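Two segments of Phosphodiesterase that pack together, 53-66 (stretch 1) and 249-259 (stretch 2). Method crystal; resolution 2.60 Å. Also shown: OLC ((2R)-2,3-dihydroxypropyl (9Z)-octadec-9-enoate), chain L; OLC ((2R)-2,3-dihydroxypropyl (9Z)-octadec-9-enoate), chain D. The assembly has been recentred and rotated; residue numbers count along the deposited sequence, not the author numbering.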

# COMPACT_ATOMS: atom_id res chain seq x y z
N ALA B 53 9.68 -6.40 22.83
CA ALA B 53 10.34 -7.70 23.08
C ALA B 53 9.28 -8.80 23.32
O ALA B 53 9.52 -9.94 22.91
CB ALA B 53 11.30 -7.60 24.23
N LYS B 54 8.17 -8.48 23.98
CA LYS B 54 7.08 -9.46 24.25
C LYS B 54 6.29 -9.69 22.96
O LYS B 54 5.67 -10.78 22.80
CB LYS B 54 6.20 -8.94 25.39
CG LYS B 54 5.08 -9.86 25.87
CD LYS B 54 3.99 -9.19 26.68
CE LYS B 54 3.06 -10.19 27.34
NZ LYS B 54 3.67 -10.86 28.53
N PHE B 55 6.28 -8.69 22.07
CA PHE B 55 5.42 -8.61 20.86
C PHE B 55 6.32 -8.21 19.69
O PHE B 55 6.43 -7.01 19.38
CB PHE B 55 4.32 -7.57 21.07
CG PHE B 55 3.36 -7.81 22.21
CD1 PHE B 55 2.78 -9.06 22.41
CD2 PHE B 55 2.98 -6.77 23.05
CE1 PHE B 55 1.86 -9.26 23.43
CE2 PHE B 55 2.06 -6.98 24.07
CZ PHE B 55 1.50 -8.22 24.26
N SER B 56 6.96 -9.21 19.06
CA SER B 56 8.10 -9.02 18.13
C SER B 56 7.64 -8.60 16.73
O SER B 56 8.49 -8.19 15.94
CB SER B 56 8.85 -10.29 18.03
OG SER B 56 8.25 -11.20 18.90
N HIS B 57 6.35 -8.67 16.41
CA HIS B 57 5.83 -8.38 15.05
C HIS B 57 5.40 -6.92 14.93
O HIS B 57 5.17 -6.48 13.78
CB HIS B 57 4.75 -9.41 14.67
CG HIS B 57 5.19 -10.81 14.90
ND1 HIS B 57 6.32 -11.37 14.29
CD2 HIS B 57 4.74 -11.73 15.79
CE1 HIS B 57 6.51 -12.59 14.76
NE2 HIS B 57 5.54 -12.85 15.66
N LEU B 58 5.34 -6.20 16.05
CA LEU B 58 4.70 -4.85 16.14
C LEU B 58 5.47 -3.83 15.29
O LEU B 58 4.80 -3.07 14.56
CB LEU B 58 4.54 -4.46 17.61
CG LEU B 58 3.45 -5.23 18.36
CD1 LEU B 58 3.20 -4.66 19.75
CD2 LEU B 58 2.16 -5.20 17.59
N GLN B 59 6.80 -3.82 15.32
CA GLN B 59 7.63 -2.84 14.55
C GLN B 59 7.37 -3.08 13.05
O GLN B 59 7.15 -2.10 12.30
CB GLN B 59 9.10 -2.99 15.00
CG GLN B 59 10.12 -2.08 14.36
CD GLN B 59 11.50 -2.40 14.89
OE1 GLN B 59 11.65 -3.22 15.82
NE2 GLN B 59 12.51 -1.75 14.31
N SER B 60 7.32 -4.33 12.63
CA SER B 60 7.09 -4.72 11.22
C SER B 60 5.75 -4.18 10.76
O SER B 60 5.69 -3.63 9.67
CB SER B 60 7.10 -6.21 11.09
OG SER B 60 8.41 -6.74 11.28
N PHE B 61 4.71 -4.37 11.59
CA PHE B 61 3.32 -3.96 11.28
C PHE B 61 3.27 -2.45 11.04
O PHE B 61 2.82 -2.02 9.97
CB PHE B 61 2.40 -4.38 12.42
CG PHE B 61 2.22 -5.87 12.62
CD1 PHE B 61 2.75 -6.79 11.73
CD2 PHE B 61 1.46 -6.33 13.68
CE1 PHE B 61 2.59 -8.16 11.95
CE2 PHE B 61 1.29 -7.69 13.89
CZ PHE B 61 1.86 -8.60 13.02
N TYR B 62 3.79 -1.67 12.00
CA TYR B 62 3.83 -0.19 11.96
C TYR B 62 4.71 0.26 10.79
O TYR B 62 4.22 1.05 9.95
CB TYR B 62 4.18 0.36 13.36
CG TYR B 62 3.33 -0.19 14.49
CD1 TYR B 62 1.99 -0.50 14.31
CD2 TYR B 62 3.87 -0.42 15.74
CE1 TYR B 62 1.23 -1.04 15.34
CE2 TYR B 62 3.14 -0.96 16.78
CZ TYR B 62 1.80 -1.28 16.59
OH TYR B 62 1.07 -1.82 17.62
N GLY B 63 5.93 -0.28 10.67
CA GLY B 63 6.82 0.00 9.54
C GLY B 63 6.08 -0.17 8.24
O GLY B 63 5.99 0.80 7.46
N ALA B 64 5.48 -1.34 8.03
CA ALA B 64 4.82 -1.73 6.78
C ALA B 64 3.67 -0.78 6.50
O ALA B 64 3.53 -0.33 5.33
CB ALA B 64 4.32 -3.14 6.87
N THR B 65 2.86 -0.49 7.51
CA THR B 65 1.69 0.40 7.39
C THR B 65 2.19 1.76 6.93
O THR B 65 1.52 2.43 6.07
CB THR B 65 0.93 0.49 8.70
OG1 THR B 65 0.72 -0.84 9.17
CG2 THR B 65 -0.42 1.17 8.56
N SER B 66 3.35 2.14 7.47
CA SER B 66 3.90 3.51 7.27
C SER B 66 4.25 3.68 5.80
O SER B 66 3.78 4.66 5.18
CB SER B 66 5.05 3.83 8.16
OG SER B 66 5.22 5.23 8.11
N ASP B 249 -5.52 -12.37 20.72
CA ASP B 249 -4.35 -11.77 21.43
C ASP B 249 -4.05 -10.38 20.84
O ASP B 249 -4.69 -9.96 19.85
CB ASP B 249 -3.13 -12.69 21.42
CG ASP B 249 -2.48 -12.99 20.06
OD1 ASP B 249 -3.07 -13.74 19.31
OD2 ASP B 249 -1.35 -12.49 19.79
N PHE B 250 -3.10 -9.67 21.43
CA PHE B 250 -2.81 -8.25 21.17
C PHE B 250 -2.36 -8.05 19.72
O PHE B 250 -2.98 -7.20 19.00
CB PHE B 250 -1.74 -7.75 22.14
CG PHE B 250 -1.58 -6.27 22.04
CD1 PHE B 250 -2.65 -5.43 22.34
CD2 PHE B 250 -0.39 -5.72 21.57
CE1 PHE B 250 -2.51 -4.06 22.19
CE2 PHE B 250 -0.26 -4.35 21.44
CZ PHE B 250 -1.32 -3.52 21.75
N GLN B 251 -1.32 -8.83 19.34
CA GLN B 251 -0.66 -8.78 18.01
C GLN B 251 -1.66 -9.05 16.88
O GLN B 251 -1.63 -8.32 15.88
CB GLN B 251 0.53 -9.75 17.97
CG GLN B 251 1.64 -9.39 18.92
CD GLN B 251 2.99 -9.97 18.60
OE1 GLN B 251 3.32 -11.08 18.99
NE2 GLN B 251 3.81 -9.21 17.90
N VAL B 252 -2.55 -10.04 17.01
CA VAL B 252 -3.60 -10.31 15.98
C VAL B 252 -4.46 -9.05 15.82
O VAL B 252 -4.69 -8.65 14.69
CB VAL B 252 -4.43 -11.58 16.31
CG1 VAL B 252 -5.75 -11.61 15.55
CG2 VAL B 252 -3.64 -12.87 16.03
N GLY B 253 -4.88 -8.43 16.93
CA GLY B 253 -5.65 -7.16 16.92
C GLY B 253 -4.91 -6.00 16.26
O GLY B 253 -5.55 -5.22 15.50
N GLU B 254 -3.60 -5.85 16.54
CA GLU B 254 -2.76 -4.76 15.97
C GLU B 254 -2.71 -4.89 14.45
O GLU B 254 -2.88 -3.85 13.75
CB GLU B 254 -1.38 -4.79 16.64
CG GLU B 254 -1.43 -4.27 18.08
CD GLU B 254 -2.15 -2.94 18.18
OE1 GLU B 254 -3.32 -2.94 18.56
OE2 GLU B 254 -1.57 -1.91 17.83
N ALA B 255 -2.56 -6.13 13.95
CA ALA B 255 -2.56 -6.46 12.51
C ALA B 255 -3.88 -5.99 11.89
O ALA B 255 -3.87 -5.25 10.91
CB ALA B 255 -2.33 -7.94 12.32
N MET B 256 -5.00 -6.39 12.48
CA MET B 256 -6.33 -6.05 11.92
C MET B 256 -6.47 -4.52 11.92
O MET B 256 -6.98 -3.99 10.92
CB MET B 256 -7.45 -6.72 12.72
CG MET B 256 -7.41 -8.24 12.61
SD MET B 256 -8.60 -9.16 13.67
CE MET B 256 -10.14 -8.31 13.34
N ASN B 257 -5.96 -3.83 12.95
CA ASN B 257 -6.09 -2.36 13.08
C ASN B 257 -5.36 -1.67 11.93
O ASN B 257 -5.97 -0.80 11.28
CB ASN B 257 -5.60 -1.88 14.43
CG ASN B 257 -6.64 -2.02 15.52
OD1 ASN B 257 -7.81 -1.69 15.32
ND2 ASN B 257 -6.21 -2.46 16.68
N CYS B 258 -4.11 -2.10 11.68
CA CYS B 258 -3.21 -1.58 10.61
C CYS B 258 -3.88 -1.71 9.24
O CYS B 258 -3.92 -0.69 8.50
CB CYS B 258 -1.88 -2.31 10.60
SG CYS B 258 -0.95 -2.05 12.13
N VAL B 259 -4.40 -2.91 8.95
CA VAL B 259 -5.10 -3.23 7.67
C VAL B 259 -6.37 -2.37 7.54
O VAL B 259 -6.59 -1.81 6.45
CB VAL B 259 -5.40 -4.74 7.56
CG1 VAL B 259 -6.07 -5.10 6.23
CG2 VAL B 259 -4.14 -5.59 7.74
C18 OLC L . -1.97 -2.42 2.97
C10 OLC L . -0.53 -6.57 9.15
C9 OLC L . -0.93 -7.77 8.69
C17 OLC L . -1.31 -1.93 4.26
C11 OLC L . 0.52 -5.70 8.51
C8 OLC L . -0.30 -8.30 7.42
C24 OLC L . 4.93 -16.10 14.67
C16 OLC L . 0.02 -2.58 4.35
C12 OLC L . -0.11 -4.37 8.41
C7 OLC L . -1.00 -9.55 6.99
C15 OLC L . -0.17 -4.06 4.65
C13 OLC L . 0.18 -3.70 7.11
C6 OLC L . -0.93 -10.60 8.09
C14 OLC L . -0.66 -4.39 6.06
C5 OLC L . 0.44 -11.05 8.53
C4 OLC L . 0.46 -10.99 10.03
C3 OLC L . 1.73 -11.64 10.55
C2 OLC L . 1.74 -13.15 10.38
C21 OLC L . 3.15 -15.55 13.10
C1 OLC L . 2.04 -13.75 11.72
C22 OLC L . 4.58 -15.20 13.46
O19 OLC L . 1.61 -13.18 12.71
O25 OLC L . 5.99 -15.55 15.49
O23 OLC L . 5.47 -15.32 12.29
O20 OLC L . 2.85 -14.98 11.83
C18 OLC D . 3.98 -1.03 1.09
C10 OLC D . 9.18 -2.96 7.35
C9 OLC D . 9.98 -2.03 7.89
C17 OLC D . 4.04 -2.37 1.78
C11 OLC D . 8.91 -3.11 5.87
C8 OLC D . 10.17 -2.10 9.40
C16 OLC D . 5.26 -2.47 2.68
C12 OLC D . 8.54 -4.57 5.50
C7 OLC D . 10.79 -3.45 9.82
C15 OLC D . 5.83 -3.88 2.75
C13 OLC D . 7.24 -4.70 4.73
C6 OLC D . 11.58 -3.42 11.15
C14 OLC D . 7.18 -3.92 3.42
C5 OLC D . 11.66 -4.76 11.91

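Two helices, 58-66 and 250-259, run parallel within 1° at an axial distance of 10.0 Å, a spacing that leaves room for side chains of real size between them. Phe61 shows how that room is used. Its CB points toward the partner helix, and chi1 at m sets the ring as a knob among Gln251, Glu254, Ala255 and Cys258. Phe61 CE2 lies 4.0 Å from Ala255 CB and 3.6 Å from Gln251 O, the latter at the ring edge. One face of the ring is left to the chain L lipid, which passes over it, so the aromatic is packed by protein and lipid together.

The next residue, Tyr62, leaves the backbone sideways, yet its m rotamer carries the hydroxyl across to the partner. Tyr62 OH donates a hydrogen bond to Glu254 OE2 at 2.6 Å. Glu254 folds to meet it, with chi1 and chi2 both m, and this bond gives a buried carboxylate a polar partner. Cys258 SG sits at the tyrosine edge, 4.0 Å from Tyr62 CD1, and 4.1 Å from Phe61 CB, so a small side chain serves two aromatics.

Thr65, also m, turns its hydroxyl back on its own helix: OG1 donates to Phe61 O at 2.5 Å. Thr65 OG1 also comes within 3.3 Å of Cys258 CB, at a point where Thr65 CA and Cys258 CA are 6.2 Å apart.

Before the helix, a type I turn from Phe55 to Leu58 presents further side chains. Phe55 (m) and Phe250 (t) both point toward the opposing stretch and meet obliquely, Phe55 CE2 to Phe250 CD2 at 3.7 Å. Leu58, m then t, brings CD1 to 3.9 Å from Phe250 CE2 at the ring edge, and its CD2 to 3.7 Å from Glu254 CB. Gln251 leaves its helix sideways, but with chi1 m and chi2 t its end comes nearer the other stretch, which covers 115 Å² of it, more than of any other residue here.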